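Local coordinates for TRAP solute Binding Protein (Uncultured marine bacterium, PDB 5I7I) that binds 3-hydroxybenzoate and probably delivers such aromatic acids to a TRAP transporter as its extracytoplasmic solute receptor, at residues Ala112-Glu115 with Ala116-Ala120; Ile156-Ala159 with Ala160-Asn163; Gly322-Gly325 with Ala326-Val329. All coordinates share one frame; numbering follows the deposited sequence.

The three contacts come in series along the chain, and each is a local turn in which a loop runs into helical or helix-like backbone. Contact 1 starts helix 114-126 and contact 3 starts helix 325-339; their centres are about 20 Å apart, and the second helix packs against the first through Ile-336, Leu-335 and Tyr-339. The centre of contact 2 lies about 28 Å from that of contact 1 and about 31 Å from that of contact 3, in the connection between strands 148-151 and 166-169 of the six-stranded sheet. The side chain of Ala-114 in contact 1 is about 10 Å from the bound 3-hydroxybenzoate. Together the contacts illustrate how polar side chains fix turns in a two-lobed binding protein.

Contact 1 of 3, residues Ala112-Glu115 with Ala116-Ala120; sequences ASAE and ATSQA
Backbone N-H groups of Thr-117 and Ser-118 bond to the carbonyl oxygens of Ser-113 and Ala-114, four residues back, as the chain enters helix 114-126. Ser-113 is the N-cap: its OG, turned between the backbone N and the carbonyl carbon (chi1 67°), accepts from Ala-116 N at 3.0 Å with an almost straight bond. Two further hydroxyls fold back on the backbone. Thr-117 OG1 donates to Ser-113 O at 2.8 Å from above the carbonyl plane, and Ser-118 OG, which also bonds Cys-143 N, donates to Ala-114 O at 2.7 Å, reaching it from the face opposite to that used by Ser-118 N. Each carbonyl oxygen is gripped by two donors. Glu-115 and Gln-119 run side by side. Gln-119 NE2 points back to Glu-115 O at 3.0 Å, from above the carbonyl plane although the oxygen lies in the plane of the amide, and a water joins the same nitrogen to Glu-115 OE2, which also bonds Gln-272 of helix 264-287. A leucine in place of Gln-119 would probably leave Glu-115 O with little more than the weak bond from the backbone N-H of the new residue and break the water link to the carboxylate. Asp-275 takes the N-H groups of Ala-114 and Glu-115, so the first three N-H groups of the helix are met by side chains and its first carbonyl oxygens by backbone and hydroxyl donors together.

Contact 2 of 3, residues Ile156-Ala159 with Ala160-Asn163; sequences IKSA and ADLN
Asp-161 CG stands anti to its carbonyl carbon (chi1 -69°), which swings the carboxylate back to Lys-157, while bends at chi3 and chi4 curl the lysine chain round until its ammonium meets the same group. Both ends of Lys-157 therefore converge on one oxygen. Its backbone N donates to Asp-161 OD2 at 2.8 Å along the anti lone pair, and NZ makes a salt bridge to OD2 at 3.0 Å on the syn side, somewhat out of the carboxylate plane. A weaker bond from Ser-158 N reaches this oxygen too, as does a weakly donating water that also bonds Ser-158 OG. These groups tie up overlapping beta-turns of type I geometry in the connection between strands 148-151 and 166-169, where residues 160-162 have helical backbone angles. Asp-161 N returns to Ser-158 O at 3.0 Å and Leu-162 N to Ala-159 O at 2.9 Å, each donor standing above the plane of its carbonyl. A second water bridges Ser-158 OG and Ala-160 N. On the apolar side of the turns, Ile-156 and Leu-162 lie roughly perpendicular, with CD1 of the first 3.8 Å from CD2 of the second. Ile-156 CD1 also lies 3.8 Å from Asp-161 CB, the two side chains running antiparallel past one another. Ile-156 leans on Ile-149 and Thr-151 of strand 148-151, and its carbonyl oxygen takes a bond from Thr-225 OG1.

Contact 3 of 3, residues Gly322-Gly325 with Ala326-Val329; sequences GLDG and AMLV
An aspartate N-cap opens helix 325-339 here, directly after the Schellman motif that ends helix 297-320, whose C-prime residue is Gly-322. The side chains of Asp-324 and Met-327 lie nearly perpendicular. Asp-324 CG is anti to the backbone N (chi1 -172°), which carries the carboxylate forward over the first turn. There OD1 accepts from Met-327 N at 3.1 Å; the bond is nearly straight at the hydrogen (160°), but the donor comes from well above the carboxylate plane. Met-327 CB packs against the carboxylate, 3.4 Å from Asp-324 CG, while the remainder of the methionine turns off from the cap. A water accepts from Ala-326 N at 3.0 Å and gives a weak bond to Asp-324 OD1, so that the preceding N-H has a partner as well. Negative charge at this end would be expected to suit the positive end of the helix dipole. The main-chain helix bonds begin at once, with Leu-328 N to Asp-324 O at 2.9 Å and Val-329 N to Gly-325 O at 3.0 Å. On the apolar side Leu-328 CD1 meets Leu-323 CB at 3.9 Å, bringing the residue before the cap against the first turn. Gly-325 N bonds the side chain of Asn-319 on helix 297-320, whose Glu-311, Trp-314 and Ile-315 also touch Val-329. Beyond this junction, His-101 borders Leu-323 and Leu-328, and Val-128, just past the end of helix 114-126, touches Met-327 and Leu-328.

Contact 1 of 3, residues Ala112-Glu115 with Ala116-Ala120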
ATOM      1  N   ALA A 112       6.795  -0.079 -10.699  1.00  7.00           N
ATOM      2  CA  ALA A 112       6.605  -1.098 -11.725  1.00  6.53           C
ATOM      3  C   ALA A 112       5.565  -2.087 -11.195  1.00  6.94           C
ATOM      4  O   ALA A 112       4.656  -1.688 -10.458  1.00  7.63           O
ATOM      5  CB  ALA A 112       7.940  -1.764 -12.053  1.00  7.85           C
ATOM      6  N   SER A 113       5.687  -3.368 -11.521  1.00  7.69           N
ATOM      7  CA  SER A 113       4.796  -4.355 -10.925  1.00  8.02           C
ATOM      8  C   SER A 113       4.918  -4.328  -9.398  1.00  7.62           C
ATOM      9  O   SER A 113       5.931  -3.899  -8.834  1.00  6.88           O
ATOM     10  CB  SER A 113       5.163  -5.750 -11.417  1.00  9.39           C
ATOM     11  OG  SER A 113       6.435  -6.113 -10.925  1.00  9.44           O
ATOM     12  N   ALA A 114       3.886  -4.825  -8.719  1.00  7.35           N
ATOM     13  CA  ALA A 114       4.019  -4.980  -7.271  1.00  6.48           C
ATOM     14  C   ALA A 114       5.123  -5.966  -6.926  1.00  6.49           C
ATOM     15  O   ALA A 114       5.817  -5.790  -5.922  1.00  6.50           O
ATOM     16  CB  ALA A 114       2.702  -5.417  -6.635  1.00  7.26           C
ATOM     17  N   GLU A 115       5.334  -6.979  -7.760  1.00  7.29           N
ATOM     18  CA  GLU A 115       6.403  -7.940  -7.505  1.00  7.29           C
ATOM     19  C   GLU A 115       7.763  -7.247  -7.467  1.00  7.76           C
ATOM     20  O   GLU A 115       8.563  -7.481  -6.552  1.00  7.80           O
ATOM     21  CB  GLU A 115       6.382  -8.999  -8.599  1.00  9.13           C
ATOM     22  CG  GLU A 115       7.555  -9.966  -8.571  1.00 10.98           C
ATOM     23  CD  GLU A 115       7.477 -11.044  -9.652  1.00 12.24           C
ATOM     24  OE1 GLU A 115       6.557 -11.022 -10.497  1.00 15.30           O
ATOM     25  OE2 GLU A 115       8.352 -11.946  -9.638  1.00 16.38           O
ATOM     26  N   ALA A 116       8.044  -6.403  -8.469  1.00  7.38           N
ATOM     27  CA  ALA A 116       9.341  -5.735  -8.511  1.00  7.62           C
ATOM     28  C   ALA A 116       9.434  -4.674  -7.432  1.00  9.48           C
ATOM     29  O   ALA A 116      10.464  -4.548  -6.750  1.00  8.15           O
ATOM     30  CB  ALA A 116       9.552  -5.098  -9.889  1.00  9.44           C
ATOM     31  N   THR A 117       8.371  -3.891  -7.270  1.00  7.23           N
ATOM     32  CA  THR A 117       8.424  -2.750  -6.372  1.00  8.11           C
ATOM     33  C   THR A 117       8.443  -3.205  -4.920  1.00  7.99           C
ATOM     34  O   THR A 117       9.050  -2.547  -4.072  1.00  7.37           O
ATOM     35  CB  THR A 117       7.261  -1.795  -6.680  1.00  7.03           C
ATOM     36  OG1 THR A 117       7.214  -1.520  -8.092  1.00  7.84           O
ATOM     37  CG2 THR A 117       7.470  -0.468  -5.978  1.00  6.97           C
ATOM     38  N   SER A 118       7.793  -4.327  -4.618  1.00  7.51           N
ATOM     39  CA  SER A 118       7.794  -4.849  -3.256  1.00  5.67           C
ATOM     40  C   SER A 118       9.172  -5.359  -2.847  1.00  6.35           C
ATOM     41  O   SER A 118       9.596  -5.139  -1.707  1.00  6.13           O
ATOM     42  CB  SER A 118       6.774  -5.972  -3.125  1.00  6.28           C
ATOM     43  OG  SER A 118       5.462  -5.481  -3.224  1.00  6.16           O
ATOM     44  N   GLN A 119       9.865  -6.099  -3.725  1.00  6.20           N
ATOM     45  CA  GLN A 119      11.232  -6.506  -3.424  1.00  6.35           C
ATOM     46  C   GLN A 119      12.137  -5.295  -3.231  1.00  6.36           C
ATOM     47  O   GLN A 119      12.994  -5.281  -2.339  1.00  7.77           O
ATOM     48  CB  GLN A 119      11.756  -7.387  -4.546  1.00  7.70           C
ATOM     49  CG  GLN A 119      11.095  -8.731  -4.565  1.00  8.03           C
ATOM     50  CD  GLN A 119      11.515  -9.561  -5.738  1.00  7.44           C
ATOM     51  OE1 GLN A 119      12.439 -10.373  -5.648  1.00  8.75           O
ATOM     52  NE2 GLN A 119      10.876  -9.322  -6.876  1.00  9.20           N
ATOM     53  N   ALA A 120      11.965  -4.282  -4.079  1.00  6.32           N
ATOM     54  CA  ALA A 120      12.717  -3.047  -3.923  1.00  6.35           C
ATOM     55  C   ALA A 120      12.475  -2.442  -2.543  1.00  8.48           C
ATOM     56  O   ALA A 120      13.422  -2.066  -1.852  1.00  6.82           O
ATOM     57  CB  ALA A 120      12.327  -2.072  -5.035  1.00  7.38           C
TER
HETATM   58  O   HOH W   1      10.997 -11.002  -9.252  1.00 25.28           O

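Contact 2 of 3, residues Ile156-Ala159 with Ala160-Asn163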
ATOM      1  N   ILE A 156     -11.763  10.157 -17.003  1.00  7.16           N
ATOM      2  CA  ILE A 156     -10.579  10.983 -16.792  1.00  6.30           C
ATOM      3  C   ILE A 156      -9.625  10.704 -17.950  1.00  7.03           C
ATOM      4  O   ILE A 156      -8.920   9.690 -17.977  1.00  7.89           O
ATOM      5  CB  ILE A 156      -9.938  10.755 -15.421  1.00  7.13           C
ATOM      6  CG1 ILE A 156     -10.948  11.027 -14.301  1.00  7.49           C
ATOM      7  CG2 ILE A 156      -8.697  11.632 -15.270  1.00  8.08           C
ATOM      8  CD1 ILE A 156     -11.575  12.409 -14.313  1.00  9.25           C
ATOM      9  N   LYS A 157      -9.599  11.631 -18.918  1.00  9.68           N
ATOM     10  CA  LYS A 157      -8.728  11.537 -20.086  1.00  9.17           C
ATOM     11  C   LYS A 157      -7.444  12.325 -19.931  1.00 10.28           C
ATOM     12  O   LYS A 157      -6.492  12.084 -20.680  1.00 11.93           O
ATOM     13  CB  LYS A 157      -9.418  12.135 -21.315  1.00 14.83           C
ATOM     14  CG  LYS A 157     -10.752  11.537 -21.659  1.00 14.47           C
ATOM     15  CD  LYS A 157     -11.332  12.260 -22.868  1.00 17.05           C
ATOM     16  CE  LYS A 157     -12.505  13.172 -22.505  1.00 24.58           C
ATOM     17  NZ  LYS A 157     -12.149  14.316 -21.624  1.00 22.25           N
ATOM     18  N   SER A 158      -7.413  13.276 -19.011  1.00  9.65           N
ATOM     19  CA  SER A 158      -6.274  14.168 -18.848  1.00 10.69           C
ATOM     20  C   SER A 158      -6.398  14.800 -17.469  1.00 11.82           C
ATOM     21  O   SER A 158      -7.444  14.727 -16.820  1.00 12.65           O
ATOM     22  CB  SER A 158      -6.225  15.267 -19.920  1.00 12.72           C
ATOM     23  OG  SER A 158      -7.221  16.243 -19.673  1.00 18.90           O
ATOM     24  N   ALA A 159      -5.314  15.438 -17.039  1.00  9.56           N
ATOM     25  CA  ALA A 159      -5.303  16.151 -15.762  1.00 12.38           C
ATOM     26  C   ALA A 159      -6.447  17.154 -15.654  1.00 11.61           C
ATOM     27  O   ALA A 159      -7.053  17.305 -14.584  1.00 13.20           O
ATOM     28  CB  ALA A 159      -3.967  16.867 -15.584  1.00 17.21           C
ATOM     29  N   ALA A 160      -6.756  17.860 -16.744  1.00 10.25           N
ATOM     30  CA  ALA A 160      -7.782  18.892 -16.672  1.00 11.38           C
ATOM     31  C   ALA A 160      -9.132  18.310 -16.264  1.00  9.20           C
ATOM     32  O   ALA A 160      -9.958  19.017 -15.671  1.00 10.08           O
ATOM     33  CB  ALA A 160      -7.912  19.589 -18.021  1.00 15.40           C
ATOM     34  N   ASP A 161      -9.392  17.041 -16.596  1.00  9.78           N
ATOM     35  CA  ASP A 161     -10.664  16.427 -16.214  1.00  8.89           C
ATOM     36  C   ASP A 161     -10.797  16.271 -14.713  1.00  9.99           C
ATOM     37  O   ASP A 161     -11.912  16.090 -14.218  1.00 11.20           O
ATOM     38  CB  ASP A 161     -10.839  15.072 -16.884  1.00  9.40           C
ATOM     39  CG  ASP A 161     -11.032  15.185 -18.367  1.00 11.47           C
ATOM     40  OD1 ASP A 161     -11.590  16.202 -18.838  1.00 14.56           O
ATOM     41  OD2 ASP A 161     -10.653  14.236 -19.079  1.00 11.51           O
ATOM     42  N   LEU A 162      -9.692  16.341 -13.982  1.00  9.42           N
ATOM     43  CA  LEU A 162      -9.736  16.288 -12.531  1.00  8.80           C
ATOM     44  C   LEU A 162      -9.997  17.633 -11.878  1.00  9.97           C
ATOM     45  O   LEU A 162     -10.255  17.662 -10.671  1.00 11.01           O
ATOM     46  CB  LEU A 162      -8.411  15.747 -11.994  1.00  9.55           C
ATOM     47  CG  LEU A 162      -8.131  14.285 -12.331  1.00  9.34           C
ATOM     48  CD1 LEU A 162      -6.700  13.971 -11.988  1.00 12.19           C
ATOM     49  CD2 LEU A 162      -9.084  13.367 -11.585  1.00 10.27           C
ATOM     50  N   ASN A 163      -9.924  18.736 -12.624  1.00 12.34           N
ATOM     51  CA  ASN A 163     -10.157  20.047 -12.027  1.00 13.11           C
ATOM     52  C   ASN A 163     -11.506  20.089 -11.331  1.00 15.81           C
ATOM     53  O   ASN A 163     -12.543  19.733 -11.906  1.00 13.98           O
ATOM     54  CB  ASN A 163     -10.092  21.132 -13.098  1.00 14.20           C
ATOM     55  CG  ASN A 163      -8.688  21.322 -13.662  1.00 18.64           C
ATOM     56  OD1 ASN A 163      -7.693  20.897 -13.063  1.00 22.27           O
ATOM     57  ND2 ASN A 163      -8.603  21.948 -14.827  1.00 20.83           N
TER
HETATM   58  O   HOH W   2      -4.953  18.417 -19.083  1.00 14.93           O
HETATM   59  O   HOH W   3      -9.454  16.042 -21.161  1.00 26.35           O

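Contact 3 of 3, residues Gly322-Gly325 with Ala326-Val329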
ATOM      1  N   GLY A 322      16.526  15.787   7.392  1.00 15.82           N
ATOM      2  CA  GLY A 322      17.770  15.101   7.682  1.00 16.04           C
ATOM      3  C   GLY A 322      18.098  13.920   6.811  1.00 14.42           C
ATOM      4  O   GLY A 322      18.987  13.141   7.167  1.00 14.68           O
ATOM      5  N   LEU A 323      17.423  13.750   5.681  1.00 13.11           N
ATOM      6  CA  LEU A 323      17.667  12.637   4.785  1.00 11.81           C
ATOM      7  C   LEU A 323      18.290  13.152   3.501  1.00 11.45           C
ATOM      8  O   LEU A 323      18.088  14.304   3.126  1.00 11.89           O
ATOM      9  CB  LEU A 323      16.355  11.931   4.444  1.00 11.09           C
ATOM     10  CG  LEU A 323      15.544  11.507   5.657  1.00 12.57           C
ATOM     11  CD1 LEU A 323      14.334  10.726   5.187  1.00 16.11           C
ATOM     12  CD2 LEU A 323      16.384  10.668   6.605  1.00 12.59           C
ATOM     13  N   ASP A 324      19.026  12.279   2.823  1.00 10.83           N
ATOM     14  CA  ASP A 324      19.581  12.594   1.507  1.00 10.55           C
ATOM     15  C   ASP A 324      18.509  12.227   0.485  1.00  9.42           C
ATOM     16  O   ASP A 324      18.457  11.106  -0.047  1.00  8.63           O
ATOM     17  CB  ASP A 324      20.890  11.848   1.268  1.00 10.71           C
ATOM     18  CG  ASP A 324      21.587  12.287  -0.005  1.00 10.82           C
ATOM     19  OD1 ASP A 324      20.909  12.824  -0.898  1.00 10.40           O
ATOM     20  OD2 ASP A 324      22.822  12.098  -0.092  1.00 12.01           O
ATOM     21  N   GLY A 325      17.639  13.197   0.196  1.00  9.55           N
ATOM     22  CA  GLY A 325      16.482  12.912  -0.639  1.00  8.77           C
ATOM     23  C   GLY A 325      16.868  12.408  -2.013  1.00  8.21           C
ATOM     24  O   GLY A 325      16.265  11.462  -2.529  1.00  7.54           O
ATOM     25  N   ALA A 326      17.852  13.046  -2.638  1.00  9.03           N
ATOM     26  CA  ALA A 326      18.274  12.619  -3.976  1.00  9.00           C
ATOM     27  C   ALA A 326      18.803  11.190  -3.957  1.00  8.53           C
ATOM     28  O   ALA A 326      18.517  10.393  -4.860  1.00  8.66           O
ATOM     29  CB  ALA A 326      19.357  13.562  -4.502  1.00  9.43           C
ATOM     30  N   MET A 327      19.579  10.845  -2.937  1.00  9.50           N
ATOM     31  CA  MET A 327      20.134   9.505  -2.869  1.00  8.53           C
ATOM     32  C   MET A 327      19.022   8.486  -2.673  1.00  7.24           C
ATOM     33  O   MET A 327      19.043   7.417  -3.286  1.00  8.93           O
ATOM     34  CB  MET A 327      21.168   9.447  -1.749  1.00 10.24           C
ATOM     35  CG  MET A 327      21.871   8.095  -1.568  1.00 13.07           C
ATOM     36  SD  MET A 327      20.914   6.968  -0.548  1.00 12.82           S
ATOM     37  CE  MET A 327      22.001   5.526  -0.570  1.00 26.76           C
ATOM     38  N   LEU A 328      18.023   8.814  -1.851  1.00  8.69           N
ATOM     39  CA  LEU A 328      16.942   7.860  -1.606  1.00  9.40           C
ATOM     40  C   LEU A 328      16.114   7.623  -2.860  1.00  8.95           C
ATOM     41  O   LEU A 328      15.739   6.478  -3.148  1.00  8.74           O
ATOM     42  CB  LEU A 328      16.055   8.329  -0.448  1.00  8.25           C
ATOM     43  CG  LEU A 328      16.773   8.379   0.896  1.00  7.45           C
ATOM     44  CD1 LEU A 328      15.844   8.979   1.951  1.00 10.46           C
ATOM     45  CD2 LEU A 328      17.272   7.022   1.293  1.00  8.82           C
ATOM     46  N   VAL A 329      15.801   8.687  -3.609  1.00  7.96           N
ATOM     47  CA  VAL A 329      15.021   8.527  -4.835  1.00  7.50           C
ATOM     48  C   VAL A 329      15.787   7.685  -5.843  1.00  9.77           C
ATOM     49  O   VAL A 329      15.226   6.772  -6.460  1.00  8.61           O
ATOM     50  CB  VAL A 329      14.635   9.901  -5.398  1.00  7.56           C
ATOM     51  CG1 VAL A 329      14.019   9.772  -6.795  1.00  9.53           C
ATOM     52  CG2 VAL A 329      13.653  10.578  -4.462  1.00  9.80           C
TER
HETATM   53  O   HOH W   4      19.079  15.626  -1.846  1.00 11.10           O